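Long-range contact in alpha,alpha-trehalose-phosphate synthase (UDP-forming) (Burkholderia xenovorans, PDB 5V0T), which belongs to glycosyltransferase family 20 of the GT-B clan and holds uridine-5'-diphosphate and 6-o-phosphono-alpha-d-glucopyranose in its pockets: residues L200-T214 and L223-A236. Residues are numbered along the deposited sequence; the frame is centred on the assembly and turned at random.
Sequences LRAFCDYIVNEANGT and LTIHAFGRTLRAAA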
loop_
_atom_site.group_PDB
_atom_site.type_symbol
_atom_site.label_atom_id
_atom_site.label_comp_id
_atom_site.label_asym_id
_atom_site.label_seq_id
_atom_site.Cartn_x
_atom_site.Cartn_y
_atom_site.Cartn_z
ATOM N N LEU A 200 9.171 -8.581 9.431
ATOM C CA LEU A 200 9.382 -9.938 9.916
ATOM C C LEU A 200 10.036 -9.941 11.293
ATOM O O LEU A 200 9.668 -10.746 12.165
ATOM C CB LEU A 200 10.230 -10.707 8.906
ATOM C CG LEU A 200 10.651 -12.119 9.321
ATOM C CD1 LEU A 200 9.425 -13.066 9.375
ATOM C CD2 LEU A 200 11.717 -12.647 8.353
ATOM N N ARG A 201 11.022 -9.063 11.502
ATOM C CA ARG A 201 11.672 -8.973 12.805
ATOM C C ARG A 201 10.669 -8.601 13.899
ATOM O O ARG A 201 10.720 -9.148 15.008
ATOM C CB ARG A 201 12.815 -7.955 12.738
ATOM C CG ARG A 201 13.726 -7.928 13.962
ATOM C CD ARG A 201 15.014 -7.134 13.699
ATOM N NE ARG A 201 14.764 -5.707 13.477
ATOM C CZ ARG A 201 15.055 -5.064 12.348
ATOM N NH1 ARG A 201 15.614 -5.717 11.339
ATOM N NH2 ARG A 201 14.799 -3.768 12.229
ATOM N N ALA A 202 9.752 -7.667 13.604
ATOM C CA ALA A 202 8.757 -7.262 14.591
ATOM C C ALA A 202 7.833 -8.416 14.941
ATOM O O ALA A 202 7.508 -8.623 16.121
ATOM C CB ALA A 202 7.949 -6.065 14.079
ATOM N N PHE A 203 7.401 -9.177 13.932
ATOM C CA PHE A 203 6.604 -10.375 14.191
ATOM C C PHE A 203 7.357 -11.342 15.096
ATOM O O PHE A 203 6.812 -11.821 16.101
ATOM C CB PHE A 203 6.216 -11.056 12.874
ATOM C CG PHE A 203 5.545 -12.394 13.057
ATOM C CD1 PHE A 203 4.213 -12.469 13.436
ATOM C CD2 PHE A 203 6.259 -13.575 12.864
ATOM C CE1 PHE A 203 3.593 -13.717 13.614
ATOM C CE2 PHE A 203 5.653 -14.828 13.045
ATOM C CZ PHE A 203 4.324 -14.896 13.424
ATOM N N CYS A 204 8.623 -11.635 14.768
ATOM C CA CYS A 204 9.385 -12.581 15.583
ATOM C C CYS A 204 9.626 -12.050 16.987
ATOM O O CYS A 204 9.630 -12.827 17.952
ATOM C CB CYS A 204 10.720 -12.910 14.913
ATOM S SG CYS A 204 10.533 -13.765 13.337
ATOM N N ASP A 205 9.811 -10.736 17.119
ATOM C CA ASP A 205 9.974 -10.135 18.440
ATOM C C ASP A 205 8.741 -10.379 19.312
ATOM O O ASP A 205 8.864 -10.699 20.499
ATOM C CB ASP A 205 10.244 -8.636 18.284
ATOM C CG ASP A 205 10.731 -7.986 19.562
ATOM O OD1 ASP A 205 11.681 -8.514 20.177
ATOM O OD2 ASP A 205 10.184 -6.933 19.945
ATOM N N TYR A 206 7.540 -10.235 18.739
ATOM C CA TYR A 206 6.329 -10.551 19.496
ATOM C C TYR A 206 6.289 -12.031 19.866
ATOM O O TYR A 206 6.024 -12.390 21.022
ATOM C CB TYR A 206 5.079 -10.159 18.697
ATOM C CG TYR A 206 3.793 -10.393 19.482
ATOM C CD1 TYR A 206 3.211 -11.660 19.550
ATOM C CD2 TYR A 206 3.175 -9.354 20.165
ATOM C CE1 TYR A 206 2.057 -11.888 20.282
ATOM C CE2 TYR A 206 2.010 -9.569 20.884
ATOM C CZ TYR A 206 1.453 -10.841 20.937
ATOM O OH TYR A 206 0.304 -11.073 21.667
ATOM N N ILE A 207 6.541 -12.910 18.891
ATOM C CA ILE A 207 6.509 -14.355 19.147
ATOM C C ILE A 207 7.420 -14.720 20.317
ATOM O O ILE A 207 7.034 -15.472 21.229
ATOM C CB ILE A 207 6.901 -15.128 17.872
ATOM C CG1 ILE A 207 5.832 -14.971 16.776
ATOM C CG2 ILE A 207 7.181 -16.592 18.199
ATOM C CD1 ILE A 207 4.502 -15.623 17.107
ATOM N N VAL A 208 8.652 -14.196 20.308
ATOM C CA VAL A 208 9.627 -14.589 21.328
ATOM C C VAL A 208 9.332 -13.916 22.665
ATOM O O VAL A 208 9.378 -14.558 23.718
ATOM C CB VAL A 208 11.057 -14.280 20.838
ATOM C CG1 VAL A 208 12.059 -14.427 21.970
ATOM C CG2 VAL A 208 11.423 -15.190 19.665
ATOM N N ASN A 209 9.000 -12.625 22.648
ATOM C CA ASN A 209 8.945 -11.837 23.873
ATOM C C ASN A 209 7.542 -11.639 24.430
ATOM O O ASN A 209 7.416 -11.294 25.608
ATOM C CB ASN A 209 9.597 -10.475 23.641
ATOM C CG ASN A 209 11.086 -10.588 23.482
ATOM O OD1 ASN A 209 11.750 -11.178 24.323
ATOM N ND2 ASN A 209 11.619 -10.064 22.385
ATOM N N GLU A 210 6.496 -11.853 23.635
ATOM C CA GLU A 210 5.129 -11.755 24.130
ATOM C C GLU A 210 4.336 -13.055 24.038
ATOM O O GLU A 210 3.394 -13.228 24.806
ATOM C CB GLU A 210 4.364 -10.643 23.377
ATOM C CG GLU A 210 5.063 -9.294 23.412
ATOM C CD GLU A 210 5.244 -8.754 24.830
ATOM O OE1 GLU A 210 4.464 -9.139 25.730
ATOM O OE2 GLU A 210 6.171 -7.943 25.044
ATOM N N ALA A 211 4.684 -13.972 23.136
ATOM C CA ALA A 211 3.948 -15.228 22.992
ATOM C C ALA A 211 4.710 -16.435 23.520
ATOM O O ALA A 211 4.202 -17.560 23.432
ATOM C CB ALA A 211 3.569 -15.468 21.521
ATOM N N ASN A 212 5.914 -16.237 24.059
ATOM C CA ASN A 212 6.704 -17.324 24.646
ATOM C C ASN A 212 7.035 -18.400 23.610
ATOM O O ASN A 212 7.243 -19.564 23.946
ATOM C CB ASN A 212 5.991 -17.923 25.870
ATOM C CG ASN A 212 6.874 -18.874 26.658
ATOM O OD1 ASN A 212 7.928 -18.485 27.163
ATOM N ND2 ASN A 212 6.447 -20.131 26.762
ATOM N N GLY A 213 7.103 -18.019 22.334
ATOM C CA GLY A 213 7.414 -18.939 21.265
ATOM C C GLY A 213 8.857 -18.821 20.810
ATOM O O GLY A 213 9.705 -18.215 21.469
ATOM N N THR A 214 9.139 -19.419 19.648
ATOM C CA THR A 214 10.478 -19.367 19.079
ATOM C C THR A 214 10.402 -19.067 17.589
ATOM O O THR A 214 9.401 -19.342 16.915
ATOM C CB THR A 214 11.277 -20.676 19.294
ATOM O OG1 THR A 214 10.627 -21.760 18.621
ATOM C CG2 THR A 214 11.430 -21.011 20.767
ATOM N N LEU A 223 11.980 -18.500 7.986
ATOM C CA LEU A 223 12.121 -18.921 9.371
ATOM C C LEU A 223 11.054 -19.951 9.718
ATOM O O LEU A 223 9.973 -19.978 9.130
ATOM C CB LEU A 223 11.984 -17.722 10.313
ATOM C CG LEU A 223 12.793 -16.488 9.919
ATOM C CD1 LEU A 223 12.527 -15.345 10.881
ATOM C CD2 LEU A 223 14.266 -16.833 9.893
ATOM N N THR A 224 11.361 -20.800 10.690
ATOM C CA THR A 224 10.371 -21.682 11.282
ATOM C C THR A 224 9.888 -21.069 12.585
ATOM O O THR A 224 10.699 -20.691 13.441
ATOM C CB THR A 224 10.957 -23.071 11.534
ATOM O OG1 THR A 224 11.486 -23.576 10.308
ATOM C CG2 THR A 224 9.880 -24.019 12.054
ATOM N N ILE A 225 8.570 -20.962 12.727
ATOM C CA ILE A 225 7.936 -20.390 13.907
ATOM C C ILE A 225 7.317 -21.517 14.727
ATOM O O ILE A 225 6.629 -22.386 14.177
ATOM C CB ILE A 225 6.859 -19.362 13.528
ATOM C CG1 ILE A 225 7.417 -18.287 12.585
ATOM C CG2 ILE A 225 6.297 -18.738 14.788
ATOM C CD1 ILE A 225 8.490 -17.420 13.221
ATOM N N HIS A 226 7.541 -21.489 16.037
ATOM C CA HIS A 226 6.848 -22.363 16.975
ATOM C C HIS A 226 6.163 -21.482 18.005
ATOM O O HIS A 226 6.838 -20.768 18.753
ATOM C CB HIS A 226 7.810 -23.330 17.668
ATOM C CG HIS A 226 8.459 -24.318 16.749
ATOM N ND1 HIS A 226 7.953 -25.583 16.537
ATOM C CD2 HIS A 226 9.591 -24.239 16.012
ATOM C CE1 HIS A 226 8.738 -26.235 15.700
ATOM N NE2 HIS A 226 9.738 -25.441 15.363
ATOM N N ALA A 227 4.832 -21.532 18.046
ATOM C CA ALA A 227 4.081 -20.710 18.986
ATOM C C ALA A 227 2.650 -21.217 19.056
ATOM O O ALA A 227 2.109 -21.718 18.066
ATOM C CB ALA A 227 4.102 -19.227 18.590
ATOM N N PHE A 228 2.052 -21.085 20.242
ATOM C CA PHE A 228 0.660 -21.476 20.474
ATOM C C PHE A 228 0.417 -22.933 20.095
ATOM O O PHE A 228 -0.654 -23.290 19.600
ATOM C CB PHE A 228 -0.308 -20.573 19.708
ATOM C CG PHE A 228 -0.151 -19.114 20.001
ATOM C CD1 PHE A 228 -0.675 -18.565 21.165
ATOM C CD2 PHE A 228 0.503 -18.281 19.103
ATOM C CE1 PHE A 228 -0.536 -17.214 21.432
ATOM C CE2 PHE A 228 0.643 -16.933 19.358
ATOM C CZ PHE A 228 0.120 -16.394 20.526
ATOM N N GLY A 229 1.426 -23.781 20.303
ATOM C CA GLY A 229 1.327 -25.173 19.918
ATOM C C GLY A 229 1.437 -25.452 18.434
ATOM O O GLY A 229 1.379 -26.619 18.034
ATOM N N ARG A 230 1.599 -24.437 17.599
ATOM C CA ARG A 230 1.610 -24.625 16.160
ATOM C C ARG A 230 3.018 -24.433 15.606
ATOM O O ARG A 230 3.884 -23.821 16.237
ATOM C CB ARG A 230 0.619 -23.661 15.494
ATOM C CG ARG A 230 -0.774 -23.754 16.120
ATOM C CD ARG A 230 -1.861 -23.149 15.263
ATOM N NE ARG A 230 -2.633 -24.188 14.592
ATOM C CZ ARG A 230 -2.301 -24.718 13.419
ATOM N NH1 ARG A 230 -1.212 -24.299 12.787
ATOM N NH2 ARG A 230 -3.057 -25.663 12.879
ATOM N N THR A 231 3.240 -24.993 14.419
ATOM C CA THR A 231 4.486 -24.839 13.678
ATOM C C THR A 231 4.166 -24.276 12.300
ATOM O O THR A 231 3.273 -24.782 11.615
ATOM C CB THR A 231 5.218 -26.182 13.527
ATOM O OG1 THR A 231 5.538 -26.705 14.819
ATOM C CG2 THR A 231 6.497 -26.001 12.735
ATOM N N LEU A 232 4.898 -23.243 11.889
ATOM C CA LEU A 232 4.654 -22.623 10.593
ATOM C C LEU A 232 5.939 -21.944 10.133
ATOM O O LEU A 232 6.991 -22.050 10.772
ATOM C CB LEU A 232 3.483 -21.636 10.661
ATOM C CG LEU A 232 3.663 -20.360 11.474
ATOM C CD1 LEU A 232 2.777 -19.281 10.861
ATOM C CD2 LEU A 232 3.319 -20.595 12.956
ATOM N N ARG A 233 5.854 -21.254 8.999
ATOM C CA ARG A 233 6.995 -20.600 8.377
ATOM C C ARG A 233 6.682 -19.127 8.155
ATOM O O ARG A 233 5.520 -18.750 7.980
ATOM C CB ARG A 233 7.357 -21.255 7.032
ATOM C CG ARG A 233 7.591 -22.770 7.094
ATOM C CD ARG A 233 8.881 -23.129 7.823
ATOM N NE ARG A 233 10.083 -22.770 7.070
ATOM C CZ ARG A 233 10.732 -23.591 6.247
ATOM N NH1 ARG A 233 10.296 -24.826 6.055
ATOM N NH2 ARG A 233 11.820 -23.177 5.613
ATOM N N ALA A 234 7.728 -18.296 8.134
ATOM C CA ALA A 234 7.532 -16.864 7.950
ATOM C C ALA A 234 8.745 -16.240 7.267
ATOM O O ALA A 234 9.883 -16.589 7.581
ATOM C CB ALA A 234 7.271 -16.179 9.299
ATOM N N ALA A 235 8.496 -15.308 6.343
ATOM C CA ALA A 235 9.580 -14.675 5.598
ATOM C C ALA A 235 9.108 -13.321 5.076
ATOM O O ALA A 235 7.940 -12.952 5.212
ATOM C CB ALA A 235 10.065 -15.560 4.444
ATOM N N ALA A 236 10.043 -12.587 4.474
ATOM C CA ALA A 236 9.762 -11.294 3.858
ATOM C C ALA A 236 9.748 -11.436 2.340
ATOM O O ALA A 236 10.615 -12.102 1.767
ATOM C CB ALA A 236 10.804 -10.245 4.279
HETATM O O HOH W 1 3.462 -19.900 22.403
#
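Thr214 N donates to His226 O at 2.8 Å, an almost straight bond lying in the carbonyl plane, and His226 N donates to Thr214 O at 3.0 Å, straighter at hydrogen but tilted from that carbonyl's plane. This antiparallel hydrogen-bonded pair starts strand 214-216 along the edge of hairpin 223-236. Beta-branched Thr214 suits a strand, and its OG1 lies against His226 CB. Ile225 CA lends a C-H contact to Thr214 O. The chain arrives from helix 200-209 through Asn212, whose positive phi (61°) asparagine tolerates better than most residues, and Gly213, whose CA lies 3.2 Å from His226 O; a CB here would run into that oxygen and Ala227 CB. A water joins the loop after the helix to the hairpin turn, donating to Ala211 O and accepting from Phe228 N at 2.8 Å, so both backbone groups find a partner. Nearby, Ala211 CB reaches Phe228 CZ at 3.7 Å.

The helix packs on the hairpin with branched and aromatic side chains. Phe203, with CG anti to the backbone N (chi1 172°), sends its ring toward the strands, where Ile225 CG1 and CD1 meet the ring edge, CD1 at 3.8 Å from CE2; Ile207 CG1, from the same helix, lies over the rim of one face. Ile207 CD1 presses on Ala227 CB at 3.9 Å. Leu200 divides its branches: CD1 rests on Ala234 CB, while CD2 meets Leu223 CD1, which also touches Cys204 SG at 3.5 Å. The small methyls of Ala227 and Ala234 let the larger helix side chains approach closely. Strand 230-236 pairs in parallel with strand 191-194, so the hairpin continues the mixed sheet of one Rossmann-like GT-B domain. An apolar helix-on-sheet interface is thus combined with backbone bonds that set strand register, while Asn212 and the Gly213 N bond to Ile207 O shape the helix exit.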